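Local coordinates for iota-carrageenase (Alteromonas sp., PDB 1H80), which hydrolyses iota-carrageenan, a sulfated galactan of red algal cell walls, cutting its beta-1,4 linkages within the chain with inversion of anomeric configuration, at residues N91-G94 with K95-L99; A41-R44 with A45-I49; T376-P379 with M380-V384; K4-D8 with A9-V13. One frame throughout, in Å; residues are numbered along the deposited sequence. Where two conformers were deposited one is given.

Interaction 1: N91-G94 with K95-L99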
# COMPACT_ATOMS: atom_id res chain seq x y z
N ASN A 91 19.12 3.32 13.28
CA ASN A 91 18.81 4.49 14.09
C ASN A 91 17.97 3.96 15.25
O ASN A 91 16.85 3.49 15.04
CB ASN A 91 18.00 5.52 13.29
CG ASN A 91 17.87 6.84 14.02
OD1 ASN A 91 17.62 6.88 15.23
ND2 ASN A 91 18.03 7.94 13.29
N GLY A 92 18.52 4.03 16.46
CA GLY A 92 17.80 3.52 17.61
C GLY A 92 16.91 4.49 18.36
O GLY A 92 16.56 4.24 19.51
N ASP A 93 16.54 5.60 17.73
CA ASP A 93 15.69 6.58 18.40
C ASP A 93 14.28 6.04 18.62
O ASP A 93 13.49 6.62 19.37
CB ASP A 93 15.62 7.89 17.59
CG ASP A 93 14.94 7.71 16.24
OD1 ASP A 93 14.27 6.68 16.04
OD2 ASP A 93 15.06 8.62 15.39
N GLY A 94 13.96 4.93 17.96
CA GLY A 94 12.65 4.33 18.11
C GLY A 94 11.51 4.98 17.35
O GLY A 94 10.36 4.56 17.47
N LYS A 95 11.81 6.01 16.56
CA LYS A 95 10.78 6.70 15.79
C LYS A 95 10.50 5.99 14.47
O LYS A 95 11.21 5.05 14.10
CB LYS A 95 11.20 8.14 15.49
CG LYS A 95 11.42 9.00 16.72
CD LYS A 95 11.77 10.42 16.32
CE LYS A 95 12.02 11.31 17.53
NZ LYS A 95 12.33 12.70 17.12
N ASN A 96 9.47 6.43 13.77
CA ASN A 96 9.13 5.85 12.48
C ASN A 96 10.14 6.37 11.48
O ASN A 96 10.35 7.57 11.36
CB ASN A 96 7.71 6.24 12.07
CG ASN A 96 6.68 5.80 13.07
OD1 ASN A 96 6.80 4.73 13.67
ND2 ASN A 96 5.64 6.61 13.26
N HIS A 97 10.77 5.45 10.76
CA HIS A 97 11.79 5.82 9.80
C HIS A 97 11.46 5.50 8.36
O HIS A 97 10.68 4.60 8.07
CB HIS A 97 13.10 5.13 10.18
CG HIS A 97 13.58 5.46 11.56
ND1 HIS A 97 14.16 4.52 12.38
CD2 HIS A 97 13.57 6.62 12.25
CE1 HIS A 97 14.49 5.08 13.52
NE2 HIS A 97 14.15 6.36 13.48
N ARG A 98 12.07 6.25 7.46
CA ARG A 98 11.89 6.05 6.03
C ARG A 98 13.26 6.21 5.39
O ARG A 98 14.08 6.99 5.87
CB ARG A 98 10.94 7.09 5.43
CG ARG A 98 9.61 7.24 6.16
CD ARG A 98 9.68 8.37 7.17
NE ARG A 98 8.44 8.50 7.93
CZ ARG A 98 8.18 9.51 8.76
NH1 ARG A 98 9.06 10.48 8.93
NH2 ARG A 98 7.03 9.54 9.41
N LEU A 99 13.52 5.46 4.32
CA LEU A 99 14.80 5.57 3.65
C LEU A 99 14.79 6.92 2.93
O LEU A 99 15.74 7.70 3.02
CB LEU A 99 14.97 4.46 2.62
CG LEU A 99 15.24 3.03 3.10
CD1 LEU A 99 15.30 2.11 1.89
CD2 LEU A 99 16.54 2.97 3.87
O HOH W 1 7.87 4.33 16.33
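Asp93 and His97 meet as carboxylate and ring where a loop of the beta-helix, opened by an Asx turn, runs into strand 97-102. In that turn the OD1 of Asn91 accepts the backbone N of Asp93 at 3.0 Å, in the plane of the amide carbonyl, so a short amide suits the place. With CG between its own N and carbonyl carbon (chi1 65°), Asp93 turns its carboxylate back over the bend. There OD1 takes the backbone N of Lys95 at 2.6 Å, from above the carboxylate plane. His97 NE2 reaches Asp93 OD2 at 3.1 Å, on the syn side and close to the ring plane; its contact with Asp93 OD1, 2.6 Å, is a weak bond of poor angle. Ring and carboxylate planes stand 40° apart. The other ring nitrogen, ND1, is bonded to Asp129, so both nitrogens of this buried imidazole have carboxylate partners, which hold the ring's rotation. The Asn91 side chain crosses that of His97 at about a right angle, its amide plane 37° from the ring, with Asn91 CB 3.5 Å from His97 CE1. Over one face of the imidazole, above its centre, lies Lys95 O, 3.2 Å from the ring plane.

Interaction 2: A41-R44 with A45-I49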
# COMPACT_ATOMS: atom_id res chain seq x y z
N ALA A 41 26.43 11.46 2.07
CA ALA A 41 26.93 11.51 0.70
C ALA A 41 25.75 11.70 -0.25
O ALA A 41 25.79 12.55 -1.14
CB ALA A 41 27.66 10.21 0.37
N LEU A 42 24.70 10.91 -0.05
CA LEU A 42 23.52 11.02 -0.90
C LEU A 42 22.83 12.36 -0.74
O LEU A 42 22.41 12.97 -1.72
CB LEU A 42 22.54 9.88 -0.60
CG LEU A 42 21.23 9.90 -1.40
CD1 LEU A 42 21.52 9.97 -2.90
CD2 LEU A 42 20.42 8.66 -1.07
N GLN A 43 22.73 12.85 0.50
CA GLN A 43 22.07 14.13 0.70
C GLN A 43 22.86 15.26 0.04
O GLN A 43 22.27 16.16 -0.55
CB GLN A 43 21.90 14.42 2.19
CG GLN A 43 20.97 15.60 2.45
CD GLN A 43 19.55 15.32 2.00
OE1 GLN A 43 18.89 14.43 2.53
NE2 GLN A 43 19.08 16.07 1.01
N ARG A 44 24.18 15.21 0.13
CA ARG A 44 25.01 16.23 -0.50
C ARG A 44 24.82 16.19 -2.02
O ARG A 44 24.78 17.23 -2.67
CB ARG A 44 26.48 16.05 -0.15
CG ARG A 44 26.83 16.51 1.25
CD ARG A 44 28.33 16.49 1.52
NE ARG A 44 28.86 15.14 1.67
CZ ARG A 44 29.64 14.53 0.79
NH1 ARG A 44 29.99 15.15 -0.34
NH2 ARG A 44 30.07 13.30 1.02
N ALA A 45 24.72 14.99 -2.57
CA ALA A 45 24.54 14.83 -4.01
C ALA A 45 23.21 15.44 -4.43
O ALA A 45 23.14 16.21 -5.39
CB ALA A 45 24.58 13.35 -4.38
N ILE A 46 22.15 15.08 -3.72
CA ILE A 46 20.82 15.59 -4.00
C ILE A 46 20.81 17.12 -3.91
O ILE A 46 20.29 17.80 -4.80
CB ILE A 46 19.80 15.00 -3.01
CG1 ILE A 46 19.59 13.52 -3.33
CG2 ILE A 46 18.49 15.77 -3.07
CD1 ILE A 46 18.84 12.77 -2.25
N ASN A 47 21.38 17.66 -2.85
CA ASN A 47 21.41 19.10 -2.68
C ASN A 47 22.16 19.80 -3.81
O ASN A 47 21.70 20.81 -4.33
CB ASN A 47 22.05 19.47 -1.34
CG ASN A 47 21.22 19.02 -0.15
OD1 ASN A 47 20.06 18.65 -0.29
ND2 ASN A 47 21.82 19.07 1.04
N ALA A 48 23.30 19.24 -4.19
CA ALA A 48 24.12 19.81 -5.25
C ALA A 48 23.36 19.83 -6.57
O ALA A 48 23.38 20.83 -7.30
CB ALA A 48 25.40 19.02 -5.41
N ILE A 49 22.69 18.73 -6.88
CA ILE A 49 21.95 18.65 -8.14
C ILE A 49 20.75 19.59 -8.15
O ILE A 49 20.49 20.27 -9.14
CB ILE A 49 21.47 17.20 -8.40
CG1 ILE A 49 22.68 16.30 -8.59
CG2 ILE A 49 20.55 17.17 -9.63
CD1 ILE A 49 22.34 14.83 -8.70
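This is a contact between successive turns of helix 39-50, in which Leu42 meets Ile46 and Gln43 meets Asn47, four residues apart, beside strands 56-60 and 64-71 near the start of the fold. The backbone supplies regular i to i+4 bonds, among them Ile46 N to Leu42 O and Asn47 N to Gln43 O, both at 2.9 Å. On the buried side the end methyl of Ile46, CD1, lies 3.8 Å from the branch point of Leu42, CG. These two, with the small Ala45, face Leu58 and Ile70 of the strands, where apolar groups belong; Ala45 and Ala48 also touch Phe28, and a methyl group lets that ring come close.

On another side Gln43, its CG anti to the backbone N (chi1 -168°) and its chain folded at the next bond (chi2 65°), swings NE2 along the helix to OD1 of Asn47 at 3.1 Å. The bond lies near the plane of the glutamine amide but comes from above the carbonyl plane of Asn47, the two amides being 35° apart. Each has a further partner: Gln43 OE1 accepts Gln71 N, and Asn47 OD1 accepts Lys73 NZ, so the pair ties the helix to the end of strand 64-71 and the loop that follows. An amphipathic helix covering the apolar interior at the N-terminal end is familiar in right-handed parallel beta-helix proteins of the pectate lyase type.

Interaction 3: T376-P379 with M380-V384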
# COMPACT_ATOMS: atom_id res chain seq x y z
N THR A 376 -19.12 -22.86 3.60
CA THR A 376 -19.63 -23.50 2.39
C THR A 376 -18.69 -24.50 1.72
O THR A 376 -19.14 -25.56 1.27
CB THR A 376 -20.02 -22.45 1.33
OG1 THR A 376 -18.87 -21.64 1.01
CG2 THR A 376 -21.14 -21.56 1.84
N SER A 377 -17.41 -24.18 1.65
CA SER A 377 -16.45 -25.06 0.98
C SER A 377 -15.52 -25.82 1.90
O SER A 377 -14.96 -26.85 1.51
CB SER A 377 -15.60 -24.24 0.02
OG SER A 377 -14.73 -23.39 0.76
N ASN A 378 -15.34 -25.32 3.11
CA ASN A 378 -14.40 -25.92 4.04
C ASN A 378 -15.00 -25.96 5.45
O ASN A 378 -14.47 -25.34 6.38
CB ASN A 378 -13.12 -25.08 3.99
CG ASN A 378 -11.96 -25.69 4.74
OD1 ASN A 378 -11.98 -26.87 5.08
ND2 ASN A 378 -10.93 -24.89 4.98
N PRO A 379 -16.10 -26.72 5.64
CA PRO A 379 -16.80 -26.86 6.92
C PRO A 379 -15.97 -27.35 8.10
O PRO A 379 -16.37 -27.17 9.25
CB PRO A 379 -17.95 -27.79 6.57
CG PRO A 379 -17.38 -28.64 5.49
CD PRO A 379 -16.68 -27.62 4.63
N MET A 380 -14.84 -27.99 7.83
CA MET A 380 -13.99 -28.46 8.92
C MET A 380 -12.81 -27.53 9.13
O MET A 380 -11.91 -27.81 9.92
CB MET A 380 -13.51 -29.89 8.65
CG MET A 380 -14.65 -30.90 8.59
SD MET A 380 -14.15 -32.56 9.12
CE MET A 380 -13.77 -33.32 7.55
N CYS A 381 -12.82 -26.40 8.43
CA CYS A 381 -11.76 -25.40 8.54
C CYS A 381 -10.37 -26.01 8.36
O CYS A 381 -9.45 -25.69 9.11
CB CYS A 381 -11.84 -24.70 9.89
SG CYS A 381 -10.91 -23.13 9.93
N LYS A 382 -10.22 -26.87 7.36
CA LYS A 382 -8.94 -27.51 7.10
C LYS A 382 -7.92 -26.55 6.48
O LYS A 382 -8.29 -25.64 5.73
CB LYS A 382 -9.13 -28.70 6.16
CG LYS A 382 -10.04 -29.79 6.70
CD LYS A 382 -10.20 -30.91 5.68
CE LYS A 382 -11.10 -32.01 6.22
NZ LYS A 382 -11.29 -33.11 5.23
N ARG A 383 -6.66 -26.76 6.81
CA ARG A 383 -5.56 -25.96 6.29
C ARG A 383 -5.49 -24.52 6.81
O ARG A 383 -4.70 -23.72 6.31
CB ARG A 383 -5.60 -25.95 4.75
CG ARG A 383 -5.58 -27.34 4.11
CD ARG A 383 -4.30 -28.10 4.43
NE ARG A 383 -3.12 -27.53 3.78
CZ ARG A 383 -2.82 -27.67 2.49
NH1 ARG A 383 -3.62 -28.37 1.69
NH2 ARG A 383 -1.73 -27.11 2.00
N VAL A 384 -6.32 -24.18 7.80
CA VAL A 384 -6.28 -22.83 8.38
C VAL A 384 -5.43 -22.94 9.67
O VAL A 384 -5.73 -23.79 10.52
CB VAL A 384 -7.72 -22.32 8.69
CG1 VAL A 384 -7.65 -20.92 9.29
CG2 VAL A 384 -8.55 -22.30 7.41
O HOH W 2 -13.53 -28.93 5.62
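Hydrogen bonds between Asn378 and both Cys381 and Lys382 dominate this surface loop, with a water bridge and a few van der Waals contacts around them. The backbone bond comes first: Cys381 N gives to Asn378 O at 2.8 Å, closing a type I beta turn. Pro379 follows Asn378 in that turn, and its phi of -57° is what a type I turn needs there, so the ring, which fixes phi near this value, suits the place. A type II turn from Cys381 to Val384 starts at the residue that ends the first.

The side-chain bonds join the two turns. The amide of Asn378, with CG anti to its own N (chi1 -171°), lies alongside the backbone of Lys382 and pairs with both its polar atoms. OD1 accepts Lys382 N at 2.9 Å, while ND2 gives to Lys382 O at 2.8 Å, in the carbonyl plane and on a lone pair. An amide is suited to this, since it offers an acceptor and a donor side by side. A leucine in place of Asn378 would probably leave the N and O of Lys382 without these partners and let the second turn shift against the first.

One water supports the same oxygen, donating to Asn378 OD1 at 2.6 Å and accepting from Met380 N at 2.7 Å. Of the van der Waals contacts, Lys382 CB comes within 3.6 Å of Asn378 OD1. Covalently, Cys381 is linked to Cys449. The motif is two beta turns sharing Cys381, bridged by an asparagine side chain, in a disulfide-tied surface loop, consistent with a secreted enzyme.

Interaction 4: K4-D8 with A9-V13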
# COMPACT_ATOMS: atom_id res chain seq x y z
N LYS A 4 -11.00 3.51 -19.43
CA LYS A 4 -10.54 4.77 -19.99
C LYS A 4 -9.06 4.57 -20.33
O LYS A 4 -8.36 3.84 -19.64
CB LYS A 4 -10.69 5.89 -18.97
CG LYS A 4 -12.10 6.07 -18.45
CD LYS A 4 -12.15 7.10 -17.32
CE LYS A 4 -11.31 6.65 -16.14
NZ LYS A 4 -11.32 7.66 -15.04
N THR A 5 -8.60 5.22 -21.39
CA THR A 5 -7.21 5.10 -21.79
C THR A 5 -6.40 6.29 -21.28
O THR A 5 -6.96 7.28 -20.82
CB THR A 5 -7.05 5.05 -23.33
OG1 THR A 5 -7.62 6.23 -23.90
CG2 THR A 5 -7.75 3.82 -23.89
N TYR A 6 -5.09 6.17 -21.35
CA TYR A 6 -4.20 7.23 -20.90
C TYR A 6 -2.80 6.97 -21.42
O TYR A 6 -2.50 5.89 -21.93
CB TYR A 6 -4.18 7.27 -19.37
CG TYR A 6 -3.82 5.95 -18.74
CD1 TYR A 6 -2.50 5.49 -18.74
CD2 TYR A 6 -4.80 5.13 -18.19
CE1 TYR A 6 -2.17 4.24 -18.23
CE2 TYR A 6 -4.48 3.87 -17.67
CZ TYR A 6 -3.17 3.44 -17.70
OH TYR A 6 -2.85 2.19 -17.22
N LYS A 7 -1.95 7.98 -21.31
CA LYS A 7 -0.57 7.84 -21.73
C LYS A 7 0.27 8.24 -20.52
O LYS A 7 -0.19 8.98 -19.65
CB LYS A 7 -0.26 8.75 -22.92
CG LYS A 7 -0.48 10.23 -22.68
CD LYS A 7 -0.05 11.03 -23.91
CE LYS A 7 -0.19 12.52 -23.67
NZ LYS A 7 0.30 13.31 -24.84
N ASP A 8 1.49 7.73 -20.46
CA ASP A 8 2.36 8.03 -19.34
C ASP A 8 2.56 9.52 -19.12
O ASP A 8 2.66 9.98 -17.98
CB ASP A 8 3.70 7.33 -19.51
CG ASP A 8 3.60 5.83 -19.37
OD1 ASP A 8 2.46 5.33 -19.21
OD2 ASP A 8 4.64 5.14 -19.42
N ALA A 9 2.61 10.29 -20.21
CA ALA A 9 2.82 11.73 -20.11
C ALA A 9 1.66 12.47 -19.44
O ALA A 9 1.77 13.65 -19.13
CB ALA A 9 3.08 12.32 -21.50
N ASP A 10 0.55 11.78 -19.23
CA ASP A 10 -0.58 12.39 -18.55
C ASP A 10 -0.26 12.47 -17.06
O ASP A 10 -0.88 13.23 -16.31
CB ASP A 10 -1.86 11.56 -18.71
CG ASP A 10 -2.39 11.57 -20.13
OD1 ASP A 10 -2.16 12.56 -20.86
OD2 ASP A 10 -3.08 10.59 -20.51
N PHE A 11 0.74 11.69 -16.64
CA PHE A 11 1.12 11.64 -15.23
C PHE A 11 2.49 12.20 -14.94
O PHE A 11 2.67 12.97 -14.00
CB PHE A 11 1.09 10.18 -14.75
CG PHE A 11 -0.22 9.50 -14.97
CD1 PHE A 11 -1.26 9.65 -14.07
CD2 PHE A 11 -0.42 8.71 -16.10
CE1 PHE A 11 -2.49 9.02 -14.27
CE2 PHE A 11 -1.64 8.08 -16.32
CZ PHE A 11 -2.68 8.24 -15.41
N TYR A 12 3.46 11.80 -15.75
CA TYR A 12 4.84 12.23 -15.54
C TYR A 12 5.49 12.73 -16.82
O TYR A 12 5.36 12.11 -17.87
CB TYR A 12 5.65 11.06 -14.99
CG TYR A 12 7.12 11.35 -14.84
CD1 TYR A 12 7.57 12.25 -13.87
CD2 TYR A 12 8.06 10.76 -15.68
CE1 TYR A 12 8.93 12.55 -13.75
CE2 TYR A 12 9.41 11.05 -15.56
CZ TYR A 12 9.84 11.94 -14.60
OH TYR A 12 11.17 12.24 -14.48
N VAL A 13 6.19 13.85 -16.71
CA VAL A 13 6.89 14.44 -17.84
C VAL A 13 8.36 14.50 -17.47
O VAL A 13 8.75 15.21 -16.54
CB VAL A 13 6.38 15.85 -18.15
CG1 VAL A 13 7.19 16.46 -19.29
CG2 VAL A 13 4.91 15.80 -18.52
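Tyr6 meets Phe11 in an offset edge-to-face pair, the edge of Phe11 directed at the tyrosine face, with centroids 5.5 Å apart and planes at 80°. The nearest atoms are CD1 of Tyr6 and CE2 of Phe11, 3.6 Å apart. With chi1 at 55°, CG of Tyr6 sits between its own N and carbonyl carbon, which stands the ring beside Phe11; a flat aromatic suits the place because Phe236 meets it too.

Lys7 comes next, and its backbone does the polar work. Its N gives to Asp10 OD2 at 3.0 Å, from above the carboxylate plane, and its O accepts Asp10 N at 2.9 Å, so one aspartate is held to both ends of the lysine backbone. The side chains of Lys7 and Asp10 cross at about a right angle, with Asp10 OD1 3.4 Å from Lys7 CG. The charged NZ of Lys7 stays 4.7 Å from Asp10 OD1, not in contact, though the opposite charges probably attract mildly.

At Asp8 the carbonyl takes two donors, Phe11 N at 2.9 Å and Tyr12 N at 3.0 Å, while its carboxylate turns elsewhere, to a salt bridge with Arg205. Phe11 itself rests on Ile178 and Leu203 of the beta-helix. A serine at Phe11 would probably leave the face of Tyr6 without its edge partner and open a gap against those two side chains. Backbone bonds and the Asp10 carboxylate thus hold the turn, and the aromatic rings press this N-terminal segment onto the outside of the beta-helix.

The four contacts are separate local features of one chain built on a beta-helix. Interactions 1 and 2 are the closest pair, about 21 Å between centres and about 6 Å between nearest atoms. Strand 64-71 lies beside both: Leu68 touches Asn91 and His97, while Ile70 touches Leu42 and Ile46. Metals are not far off, with a sodium ion about 9 Å from the His97 side chain and a calcium ion about 8 Å from that of Ala41. Interaction 4 runs along the outside of later strands, about 30 Å from interaction 2 between centres. Interaction 3 lies on the opposite side of the chain's centre from interaction 2, their centres about 56 Å apart.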